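Local coordinates for cell wall surface anchor family protein (Streptococcus agalactiae serogroup V, PDB 3PF2), which probably builds the shaft of the type 1 pilus as its major pilin, the fragment here being the calcium-binding C-terminal part with two Ig-like domains, at residues Val13-Ile25 and Ile250-Glu262. Sequence-based numbering, arbitrary orientation.
With CA (calcium ion), chain B.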
loop_
_atom_site.group_PDB
_atom_site.type_symbol
_atom_site.label_atom_id
_atom_site.label_comp_id
_atom_site.label_asym_id
_atom_site.label_seq_id
_atom_site.Cartn_x
_atom_site.Cartn_y
_atom_site.Cartn_z
ATOM N N VAL A 13 2.557 8.601 2.314
ATOM C CA VAL A 13 2.154 7.641 1.306
ATOM C C VAL A 13 1.290 8.333 0.269
ATOM O O VAL A 13 0.577 9.300 0.587
ATOM C CB VAL A 13 1.397 6.446 1.919
ATOM C CG1 VAL A 13 0.008 6.871 2.450
ATOM C CG2 VAL A 13 1.316 5.276 0.935
ATOM N N LYS A 14 1.374 7.813 -0.960
ATOM C CA LYS A 14 0.575 8.241 -2.132
ATOM C C LYS A 14 1.111 9.514 -2.769
ATOM O O LYS A 14 1.403 9.534 -3.972
ATOM C CB LYS A 14 -0.948 8.312 -1.834
ATOM C CG LYS A 14 -1.859 8.505 -3.085
ATOM C CD LYS A 14 -3.325 8.197 -2.736
ATOM C CE LYS A 14 -4.211 8.327 -3.948
ATOM N NZ LYS A 14 -5.632 7.938 -3.612
ATOM N N LYS A 15 1.221 10.576 -1.974
ATOM C CA LYS A 15 1.834 11.815 -2.411
ATOM C C LYS A 15 2.341 12.553 -1.183
ATOM O O LYS A 15 1.965 12.236 -0.045
ATOM C CB LYS A 15 0.808 12.694 -3.139
ATOM C CG LYS A 15 -0.331 13.183 -2.227
ATOM C CD LYS A 15 -1.516 13.709 -3.029
ATOM C CE LYS A 15 -2.516 14.402 -2.119
ATOM N NZ LYS A 15 -3.806 14.645 -2.877
ATOM N N LEU A 16 3.157 13.579 -1.414
ATOM C CA LEU A 16 3.620 14.411 -0.305
ATOM C C LEU A 16 2.459 15.060 0.413
ATOM O O LEU A 16 1.586 15.692 -0.219
ATOM C CB LEU A 16 4.607 15.485 -0.787
ATOM C CG LEU A 16 5.965 14.932 -1.231
ATOM C CD1 LEU A 16 6.787 16.061 -1.855
ATOM C CD2 LEU A 16 6.707 14.338 -0.028
ATOM N N GLY A 17 2.440 14.881 1.731
ATOM C CA GLY A 17 1.441 15.500 2.587
ATOM C C GLY A 17 0.302 14.568 2.963
ATOM O O GLY A 17 -0.557 14.946 3.773
ATOM N N GLN A 18 0.300 13.355 2.412
ATOM C CA GLN A 18 -0.779 12.394 2.689
ATOM C C GLN A 18 -0.251 11.249 3.554
ATOM O O GLN A 18 0.853 10.759 3.311
ATOM C CB GLN A 18 -1.390 11.869 1.382
ATOM C CG GLN A 18 -2.582 10.882 1.603
ATOM C CD GLN A 18 -3.519 10.706 0.392
ATOM O OE1 GLN A 18 -4.451 9.893 0.442
ATOM N NE2 GLN A 18 -3.279 11.435 -0.672
ATOM N N ASP A 19 -1.044 10.820 4.546
ATOM C CA ASP A 19 -0.607 9.788 5.483
ATOM C C ASP A 19 -1.454 8.515 5.489
ATOM O O ASP A 19 -1.129 7.559 6.199
ATOM C CB ASP A 19 -0.534 10.364 6.907
ATOM C CG ASP A 19 0.554 11.426 7.057
ATOM O OD1 ASP A 19 1.704 11.122 6.695
ATOM O OD2 ASP A 19 0.258 12.565 7.519
ATOM N N ASP A 20 -2.532 8.491 4.702
ATOM C CA ASP A 20 -3.447 7.348 4.730
ATOM C C ASP A 20 -3.993 7.136 3.338
ATOM O O ASP A 20 -4.441 8.085 2.696
ATOM C CB ASP A 20 -4.631 7.651 5.661
ATOM C CG ASP A 20 -4.206 7.826 7.106
ATOM O OD1 ASP A 20 -4.062 6.805 7.816
ATOM O OD2 ASP A 20 -4.039 8.999 7.534
ATOM N N ALA A 21 -3.972 5.889 2.883
ATOM C CA ALA A 21 -4.475 5.557 1.553
ATOM C C ALA A 21 -4.933 4.115 1.467
ATOM O O ALA A 21 -4.415 3.248 2.165
ATOM C CB ALA A 21 -3.409 5.823 0.495
ATOM N N GLY A 22 -5.910 3.879 0.591
ATOM C CA GLY A 22 -6.437 2.534 0.357
ATOM C C GLY A 22 -6.140 2.064 -1.058
ATOM O O GLY A 22 -6.249 2.843 -2.029
ATOM N N TYR A 23 -5.754 0.793 -1.176
ATOM C CA TYR A 23 -5.332 0.229 -2.470
ATOM C C TYR A 23 -5.814 -1.180 -2.665
ATOM O O TYR A 23 -6.039 -1.916 -1.712
ATOM C CB TYR A 23 -3.803 0.220 -2.595
ATOM C CG TYR A 23 -3.187 1.581 -2.705
ATOM C CD1 TYR A 23 -3.253 2.294 -3.893
ATOM C CD2 TYR A 23 -2.537 2.162 -1.610
ATOM C CE1 TYR A 23 -2.686 3.563 -4.015
ATOM C CE2 TYR A 23 -1.959 3.421 -1.717
ATOM C CZ TYR A 23 -2.049 4.121 -2.909
ATOM O OH TYR A 23 -1.481 5.372 -3.020
ATOM N N THR A 24 -5.956 -1.549 -3.931
ATOM C CA THR A 24 -6.159 -2.930 -4.326
ATOM C C THR A 24 -4.809 -3.638 -4.295
ATOM O O THR A 24 -3.783 -3.047 -4.639
ATOM C CB THR A 24 -6.802 -2.965 -5.714
ATOM O OG1 THR A 24 -8.134 -2.455 -5.611
ATOM C CG2 THR A 24 -6.855 -4.380 -6.314
ATOM N N ILE A 25 -4.817 -4.887 -3.841
ATOM C CA ILE A 25 -3.598 -5.704 -3.783
ATOM C C ILE A 25 -2.939 -5.735 -5.160
ATOM O O ILE A 25 -3.610 -5.935 -6.170
ATOM C CB ILE A 25 -3.900 -7.132 -3.277
ATOM C CG1 ILE A 25 -4.099 -7.102 -1.753
ATOM C CG2 ILE A 25 -2.771 -8.113 -3.700
ATOM C CD1 ILE A 25 -4.440 -8.474 -1.096
ATOM N N ILE A 250 -13.981 -12.287 -2.509
ATOM C CA ILE A 250 -12.937 -11.567 -3.229
ATOM C C ILE A 250 -12.056 -10.904 -2.172
ATOM O O ILE A 250 -12.565 -10.284 -1.231
ATOM C CB ILE A 250 -13.518 -10.549 -4.258
ATOM C CG1 ILE A 250 -12.400 -9.837 -5.039
ATOM C CG2 ILE A 250 -14.424 -9.520 -3.572
ATOM C CD1 ILE A 250 -11.613 -10.748 -5.985
ATOM N N LYS A 251 -10.743 -11.040 -2.329
ATOM C CA LYS A 251 -9.793 -10.496 -1.360
ATOM C C LYS A 251 -8.875 -9.480 -2.016
ATOM O O LYS A 251 -8.308 -9.732 -3.084
ATOM C CB LYS A 251 -8.957 -11.610 -0.711
ATOM C CG LYS A 251 -9.792 -12.698 -0.036
ATOM C CD LYS A 251 -8.941 -13.714 0.713
ATOM C CE LYS A 251 -8.451 -13.140 2.034
ATOM N NZ LYS A 251 -7.930 -14.187 2.977
ATOM N N GLY A 252 -8.750 -8.322 -1.384
ATOM C CA GLY A 252 -7.748 -7.355 -1.804
ATOM C C GLY A 252 -8.228 -6.226 -2.692
ATOM O O GLY A 252 -7.503 -5.784 -3.577
ATOM N N LEU A 253 -9.457 -5.762 -2.481
ATOM C CA LEU A 253 -9.930 -4.570 -3.172
ATOM C C LEU A 253 -9.815 -3.302 -2.332
ATOM O O LEU A 253 -10.081 -3.313 -1.127
ATOM C CB LEU A 253 -11.390 -4.730 -3.609
ATOM C CG LEU A 253 -11.688 -5.940 -4.487
ATOM C CD1 LEU A 253 -13.212 -6.038 -4.645
ATOM C CD2 LEU A 253 -10.981 -5.869 -5.856
ATOM N N ALA A 254 -9.481 -2.196 -2.996
ATOM C CA ALA A 254 -9.351 -0.904 -2.318
ATOM C C ALA A 254 -10.641 -0.477 -1.632
ATOM O O ALA A 254 -11.725 -0.701 -2.152
ATOM C CB ALA A 254 -8.927 0.179 -3.315
ATOM N N TYR A 255 -10.512 0.157 -0.474
ATOM C CA TYR A 255 -11.620 0.911 0.125
ATOM C C TYR A 255 -10.928 2.053 0.866
ATOM O O TYR A 255 -9.695 2.027 1.030
ATOM C CB TYR A 255 -12.468 0.031 1.075
ATOM C CG TYR A 255 -11.772 -0.223 2.394
ATOM C CD1 TYR A 255 -12.119 0.502 3.539
ATOM C CD2 TYR A 255 -10.713 -1.128 2.472
ATOM C CE1 TYR A 255 -11.437 0.318 4.743
ATOM C CE2 TYR A 255 -10.032 -1.334 3.668
ATOM C CZ TYR A 255 -10.400 -0.601 4.798
ATOM O OH TYR A 255 -9.712 -0.809 5.964
ATOM N N ALA A 256 -11.688 3.049 1.310
ATOM C CA ALA A 256 -11.107 4.197 2.022
ATOM C C ALA A 256 -9.866 4.730 1.283
ATOM O O ALA A 256 -8.780 4.879 1.855
ATOM C CB ALA A 256 -10.785 3.819 3.483
ATOM N N VAL A 257 -10.054 5.001 -0.009
ATOM C CA VAL A 257 -8.989 5.348 -0.930
ATOM C C VAL A 257 -8.129 6.525 -0.431
ATOM O O VAL A 257 -6.886 6.461 -0.487
ATOM C CB VAL A 257 -9.582 5.643 -2.342
ATOM C CG1 VAL A 257 -8.547 6.228 -3.287
ATOM C CG2 VAL A 257 -10.179 4.339 -2.928
ATOM N N ASP A 258 -8.796 7.574 0.063
ATOM C CA ASP A 258 -8.127 8.751 0.623
ATOM C C ASP A 258 -8.548 8.994 2.076
ATOM O O ASP A 258 -8.932 10.110 2.461
ATOM C CB ASP A 258 -8.445 9.975 -0.240
ATOM C CG ASP A 258 -7.785 9.911 -1.587
ATOM O OD1 ASP A 258 -6.550 9.720 -1.616
ATOM O OD2 ASP A 258 -8.489 10.038 -2.617
ATOM N N ALA A 259 -8.475 7.945 2.882
ATOM C CA ALA A 259 -8.890 8.017 4.275
ATOM C C ALA A 259 -8.154 6.943 5.058
ATOM O O ALA A 259 -7.411 6.136 4.478
ATOM C CB ALA A 259 -10.417 7.838 4.395
ATOM N N ASN A 260 -8.338 6.942 6.375
ATOM C CA ASN A 260 -7.686 5.926 7.205
ATOM C C ASN A 260 -8.384 4.575 7.087
ATOM O O ASN A 260 -9.340 4.439 6.313
ATOM C CB ASN A 260 -7.519 6.397 8.659
ATOM C CG ASN A 260 -8.831 6.522 9.403
ATOM O OD1 ASN A 260 -9.849 5.935 9.034
ATOM N ND2 ASN A 260 -8.802 7.282 10.492
ATOM N N ALA A 261 -7.887 3.575 7.809
ATOM C CA ALA A 261 -8.371 2.201 7.663
ATOM C C ALA A 261 -9.831 2.012 8.117
ATOM O O ALA A 261 -10.453 1.007 7.771
ATOM C CB ALA A 261 -7.432 1.214 8.380
ATOM N N GLU A 262 -10.350 2.980 8.877
ATOM C CA GLU A 262 -11.761 3.023 9.273
ATOM C C GLU A 262 -12.641 3.833 8.318
ATOM O O GLU A 262 -13.836 4.049 8.600
ATOM C CB GLU A 262 -11.888 3.642 10.666
ATOM C CG GLU A 262 -11.140 2.924 11.732
ATOM C CD GLU A 262 -11.480 3.449 13.111
ATOM O OE1 GLU A 262 -12.250 4.439 13.217
ATOM O OE2 GLU A 262 -10.972 2.872 14.091
HETATM CA CA CA B . 3.847 11.837 7.178
HETATM O O HOH W 1 -5.128 5.278 -2.837
HETATM O O HOH W 2 -4.435 11.831 -3.161
HETATM O O HOH W 3 2.657 13.814 7.797
HETATM O O HOH W 4 3.155 10.680 9.123
#
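Thr24 and Ile25 meet Gly252 and Ala254 through hydrogen bonds at one end of this interface. Ile25 N donates to Gly252 O (2.8 Å), and Ala254 N to Thr24 OG1 (3.0 Å). The hydroxyl of Thr24 lies beside its own backbone N (chi1 -68°), which turns OG1 to the Ala254 amide and leaves CG2 against Gly252 O. Ile25 CD1 lies 3.6 Å from Gly252 CA, with CG1 close behind, while Ala254 CB rests on the Tyr23–Thr24 peptide. Midway, Gly22 N donates a hydrogen bond to Val257 O (3.0 Å), and the bare CA of Gly22 packs against Tyr255 O in a near-straight CA-H...O contact (3.4 Å, 169° at H). At the other end the extended Lys14 chain crosses Asp258 at about a right angle, and Lys14 NZ forms a salt bridge to Asp258 OD1 (2.8 Å). A water accepts from Lys14 NZ and donates to Gly22 O and Val257 O, tying the charged pair to the backbone. Behind these contacts, strand 178-190 pairs with both 20-22 and 247-253. Asp19 OD1 binds calcium (2.3 Å) with the carboxylates of Asp10 and Asp12, Lys11 O and two waters. The contact thus joins the first Ig-like domain of this C-terminal fragment to the prealbumin-like domain, an interdomain junction of a Gram-positive backbone pilin.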